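Local coordinates for protein cysteine desulfurase (Stenotrophomonas maltophilia, PDB 6WCI) that probably removes sulfur from L-cysteine with the help of pyridoxal 5'-phosphate, yielding L-alanine and passing the sulfur to a carrier, at residues D231-T243 against G254-M266. Numbering follows the deposited sequence.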
# COMPACT_ATOMS: atom_id res chain seq x y z
N ASP B 231 10.02 -22.29 6.19
CA ASP B 231 11.29 -21.78 6.70
C ASP B 231 11.98 -21.13 5.50
O ASP B 231 12.66 -21.79 4.72
CB ASP B 231 12.11 -22.91 7.30
CG ASP B 231 13.48 -22.46 7.80
OD1 ASP B 231 13.92 -21.34 7.47
OD2 ASP B 231 14.13 -23.25 8.53
N VAL B 232 11.78 -19.82 5.35
CA VAL B 232 12.28 -19.14 4.15
C VAL B 232 13.80 -19.26 4.06
O VAL B 232 14.36 -19.44 2.98
CB VAL B 232 11.82 -17.67 4.12
CG1 VAL B 232 12.50 -16.93 2.99
CG2 VAL B 232 10.31 -17.57 3.96
N ALA B 233 14.49 -19.15 5.20
CA ALA B 233 15.95 -19.14 5.18
C ALA B 233 16.50 -20.48 4.71
O ALA B 233 17.51 -20.52 4.00
CB ALA B 233 16.51 -18.80 6.56
N ALA B 234 15.85 -21.58 5.09
CA ALA B 234 16.30 -22.90 4.68
C ALA B 234 16.03 -23.19 3.21
O ALA B 234 16.50 -24.21 2.70
CB ALA B 234 15.64 -23.97 5.55
N ILE B 235 15.27 -22.33 2.53
CA ILE B 235 15.04 -22.56 1.11
C ILE B 235 16.32 -22.28 0.33
O ILE B 235 16.63 -22.98 -0.64
CB ILE B 235 13.86 -21.71 0.60
CG1 ILE B 235 12.57 -22.10 1.34
CG2 ILE B 235 13.66 -21.91 -0.89
CD1 ILE B 235 11.33 -21.40 0.81
N GLY B 236 17.09 -21.27 0.74
CA GLY B 236 18.29 -20.92 0.01
C GLY B 236 18.04 -20.12 -1.24
O GLY B 236 18.84 -20.17 -2.17
N CYS B 237 16.93 -19.39 -1.30
CA CYS B 237 16.63 -18.52 -2.42
C CYS B 237 17.26 -17.14 -2.19
O CYS B 237 17.73 -16.83 -1.10
CB CYS B 237 15.12 -18.41 -2.63
SG CYS B 237 14.19 -17.78 -1.19
N ASP B 238 17.26 -16.32 -3.25
CA ASP B 238 17.74 -14.94 -3.12
C ASP B 238 16.66 -13.95 -2.69
O ASP B 238 16.98 -12.93 -2.06
CB ASP B 238 18.35 -14.47 -4.44
CG ASP B 238 19.53 -15.32 -4.86
OD1 ASP B 238 20.62 -15.15 -4.27
OD2 ASP B 238 19.34 -16.19 -5.75
N PHE B 239 15.40 -14.21 -3.04
CA PHE B 239 14.28 -13.32 -2.78
C PHE B 239 13.02 -14.16 -2.61
O PHE B 239 12.78 -15.04 -3.42
CB PHE B 239 14.01 -12.35 -3.94
CG PHE B 239 15.15 -11.43 -4.26
CD1 PHE B 239 15.28 -10.21 -3.63
CD2 PHE B 239 16.06 -11.77 -5.25
CE1 PHE B 239 16.32 -9.35 -3.95
CE2 PHE B 239 17.10 -10.92 -5.58
CZ PHE B 239 17.23 -9.70 -4.93
N TYR B 240 12.19 -13.82 -1.61
CA TYR B 240 10.95 -14.54 -1.34
C TYR B 240 9.85 -13.53 -1.02
O TYR B 240 10.02 -12.68 -0.14
CB TYR B 240 11.14 -15.53 -0.18
CG TYR B 240 10.05 -16.56 0.00
CD1 TYR B 240 8.89 -16.26 0.71
CD2 TYR B 240 10.19 -17.85 -0.50
CE1 TYR B 240 7.89 -17.23 0.90
CE2 TYR B 240 9.20 -18.81 -0.32
CZ TYR B 240 8.06 -18.50 0.37
OH TYR B 240 7.09 -19.47 0.54
N ALA B 241 8.73 -13.61 -1.74
CA ALA B 241 7.64 -12.64 -1.67
C ALA B 241 6.36 -13.28 -1.13
O ALA B 241 5.97 -14.36 -1.57
CB ALA B 241 7.37 -12.05 -3.05
N ILE B 242 5.68 -12.59 -0.20
CA ILE B 242 4.41 -13.07 0.34
C ILE B 242 3.40 -11.92 0.31
O ILE B 242 3.76 -10.76 0.14
CB ILE B 242 4.54 -13.62 1.78
CG1 ILE B 242 5.05 -12.53 2.71
CG2 ILE B 242 5.46 -14.83 1.80
CD1 ILE B 242 4.96 -12.87 4.19
N THR B 243 2.13 -12.27 0.49
CA THR B 243 1.09 -11.25 0.49
C THR B 243 0.13 -11.46 1.65
O THR B 243 -0.25 -12.59 1.97
CB THR B 243 0.37 -11.18 -0.88
OG1 THR B 243 -0.33 -9.94 -0.99
CG2 THR B 243 -0.59 -12.34 -1.08
N GLY B 254 2.01 -7.24 2.87
CA GLY B 254 2.85 -8.22 2.22
C GLY B 254 4.30 -7.93 2.55
O GLY B 254 4.62 -6.99 3.28
N ALA B 255 5.19 -8.76 2.02
CA ALA B 255 6.58 -8.55 2.39
C ALA B 255 7.50 -9.15 1.34
O ALA B 255 7.14 -10.08 0.61
CB ALA B 255 6.89 -9.14 3.77
N LEU B 256 8.72 -8.60 1.28
CA LEU B 256 9.81 -9.17 0.50
C LEU B 256 10.96 -9.51 1.44
O LEU B 256 11.48 -8.63 2.12
CB LEU B 256 10.29 -8.19 -0.59
CG LEU B 256 11.51 -8.63 -1.39
CD1 LEU B 256 11.15 -9.77 -2.35
CD2 LEU B 256 12.20 -7.45 -2.14
N TRP B 257 11.33 -10.78 1.49
CA TRP B 257 12.56 -11.21 2.13
C TRP B 257 13.66 -11.31 1.08
O TRP B 257 13.41 -11.68 -0.07
CB TRP B 257 12.42 -12.57 2.83
CG TRP B 257 13.75 -13.03 3.38
CD1 TRP B 257 14.28 -12.72 4.61
CD2 TRP B 257 14.75 -13.81 2.70
NE1 TRP B 257 15.54 -13.28 4.74
CE2 TRP B 257 15.84 -13.96 3.58
CE3 TRP B 257 14.83 -14.39 1.43
CZ2 TRP B 257 17.00 -14.66 3.24
CZ3 TRP B 257 15.97 -15.10 1.09
CH2 TRP B 257 17.04 -15.24 1.99
N ALA B 258 14.89 -10.99 1.48
CA ALA B 258 16.02 -11.09 0.58
C ALA B 258 17.28 -11.36 1.38
O ALA B 258 17.37 -10.98 2.55
CB ALA B 258 16.21 -9.81 -0.26
N ARG B 259 18.25 -12.00 0.74
CA ARG B 259 19.58 -12.08 1.33
C ARG B 259 20.11 -10.68 1.61
O ARG B 259 19.86 -9.75 0.84
CB ARG B 259 20.52 -12.84 0.40
CG ARG B 259 20.00 -14.22 0.04
CD ARG B 259 20.86 -14.85 -1.00
NE ARG B 259 22.26 -14.85 -0.58
CZ ARG B 259 22.83 -15.85 0.07
NH1 ARG B 259 22.12 -16.93 0.40
NH2 ARG B 259 24.12 -15.78 0.41
N ARG B 260 20.84 -10.54 2.72
CA ARG B 260 21.32 -9.22 3.13
C ARG B 260 22.23 -8.60 2.08
O ARG B 260 22.20 -7.39 1.85
CB ARG B 260 22.07 -9.33 4.47
CG ARG B 260 22.54 -7.98 5.02
CD ARG B 260 21.34 -7.23 5.54
NE ARG B 260 21.59 -5.82 5.81
CZ ARG B 260 20.63 -4.99 6.22
NH1 ARG B 260 19.40 -5.46 6.41
NH2 ARG B 260 20.90 -3.71 6.44
N GLU B 261 23.06 -9.43 1.43
CA GLU B 261 23.99 -8.91 0.42
C GLU B 261 23.26 -8.22 -0.73
O GLU B 261 23.77 -7.25 -1.29
CB GLU B 261 24.87 -10.04 -0.13
CG GLU B 261 24.10 -11.10 -0.90
CD GLU B 261 24.98 -12.11 -1.59
OE1 GLU B 261 26.11 -11.76 -2.00
OE2 GLU B 261 24.54 -13.27 -1.73
N HIS B 262 22.07 -8.70 -1.08
CA HIS B 262 21.31 -8.06 -2.15
C HIS B 262 20.70 -6.75 -1.67
O HIS B 262 20.73 -5.74 -2.39
CB HIS B 262 20.22 -9.00 -2.67
CG HIS B 262 20.76 -10.26 -3.25
ND1 HIS B 262 22.01 -10.34 -3.83
CD2 HIS B 262 20.23 -11.51 -3.34
CE1 HIS B 262 22.22 -11.57 -4.26
NE2 HIS B 262 21.16 -12.30 -3.97
N LEU B 263 20.12 -6.74 -0.47
CA LEU B 263 19.49 -5.52 0.01
C LEU B 263 20.51 -4.39 0.12
O LEU B 263 20.19 -3.22 -0.13
CB LEU B 263 18.81 -5.76 1.36
CG LEU B 263 17.56 -6.65 1.38
CD1 LEU B 263 17.24 -7.01 2.82
CD2 LEU B 263 16.38 -5.94 0.73
N ASP B 264 21.75 -4.72 0.49
CA ASP B 264 22.76 -3.66 0.60
C ASP B 264 23.19 -3.15 -0.77
O ASP B 264 23.37 -1.95 -0.95
CB ASP B 264 23.96 -4.16 1.41
CG ASP B 264 23.63 -4.38 2.88
OD1 ASP B 264 22.60 -3.84 3.36
OD2 ASP B 264 24.40 -5.08 3.57
N ALA B 265 23.35 -4.05 -1.75
CA ALA B 265 23.84 -3.65 -3.06
C ALA B 265 22.77 -2.97 -3.91
O ALA B 265 23.11 -2.17 -4.78
CB ALA B 265 24.40 -4.86 -3.80
N MET B 266 21.49 -3.29 -3.70
CA MET B 266 20.43 -2.76 -4.55
C MET B 266 20.23 -1.27 -4.31
O MET B 266 20.19 -0.82 -3.16
CB MET B 266 19.12 -3.49 -4.27
CG MET B 266 19.01 -4.90 -4.87
SD MET B 266 17.69 -5.88 -4.11
CE MET B 266 16.24 -4.89 -4.41
O HOH W 1 19.58 -17.89 0.92
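Asp238 OD1 accepts a nearly straight hydrogen bond from His262 NE2 (2.9 Å, 169° at the hydrogen); OD1 lies in the imidazole plane, but NE2 approaches from above the carboxylate plane. The same oxygen forms a salt bridge with Arg211 of helix 203-212, and OD2 accepts from Thr217 N, so three groups fix this buried carboxylate. Arg259 NE, 4.0 Å from Asp238 OD1 and not bonded to it, probably acts through charge; NE forms a salt bridge with Glu261 OE2, and NH1 donates to a water bonded to Cys237 O. Phe239 lays CD1 against Ala258 CB at 3.5 Å. Met266 SD meets the edge of the Phe239 ring at CE1 (3.7 Å), a Met-aromatic contact, and His262 lies near parallel but slid aside. On the other sheet face, Val232 CG1 sits 3.6 Å above the Trp257 indole plane, toward the rim, while Cys237 O touches the ring edge at CZ3 (3.3 Å). Between these layers, Tyr240 pairs with Trp257 and Ile242 with Ala255 through two backbone bonds each. Thr243 OG1 hydrogen-bonds phosphate oxygen OP1 of the lysine-bound cofactor at position 246. This is the antiparallel hairpin 239-243/254-258 in the mixed seven-stranded sheet of the fold-type I PLP-dependent large domain.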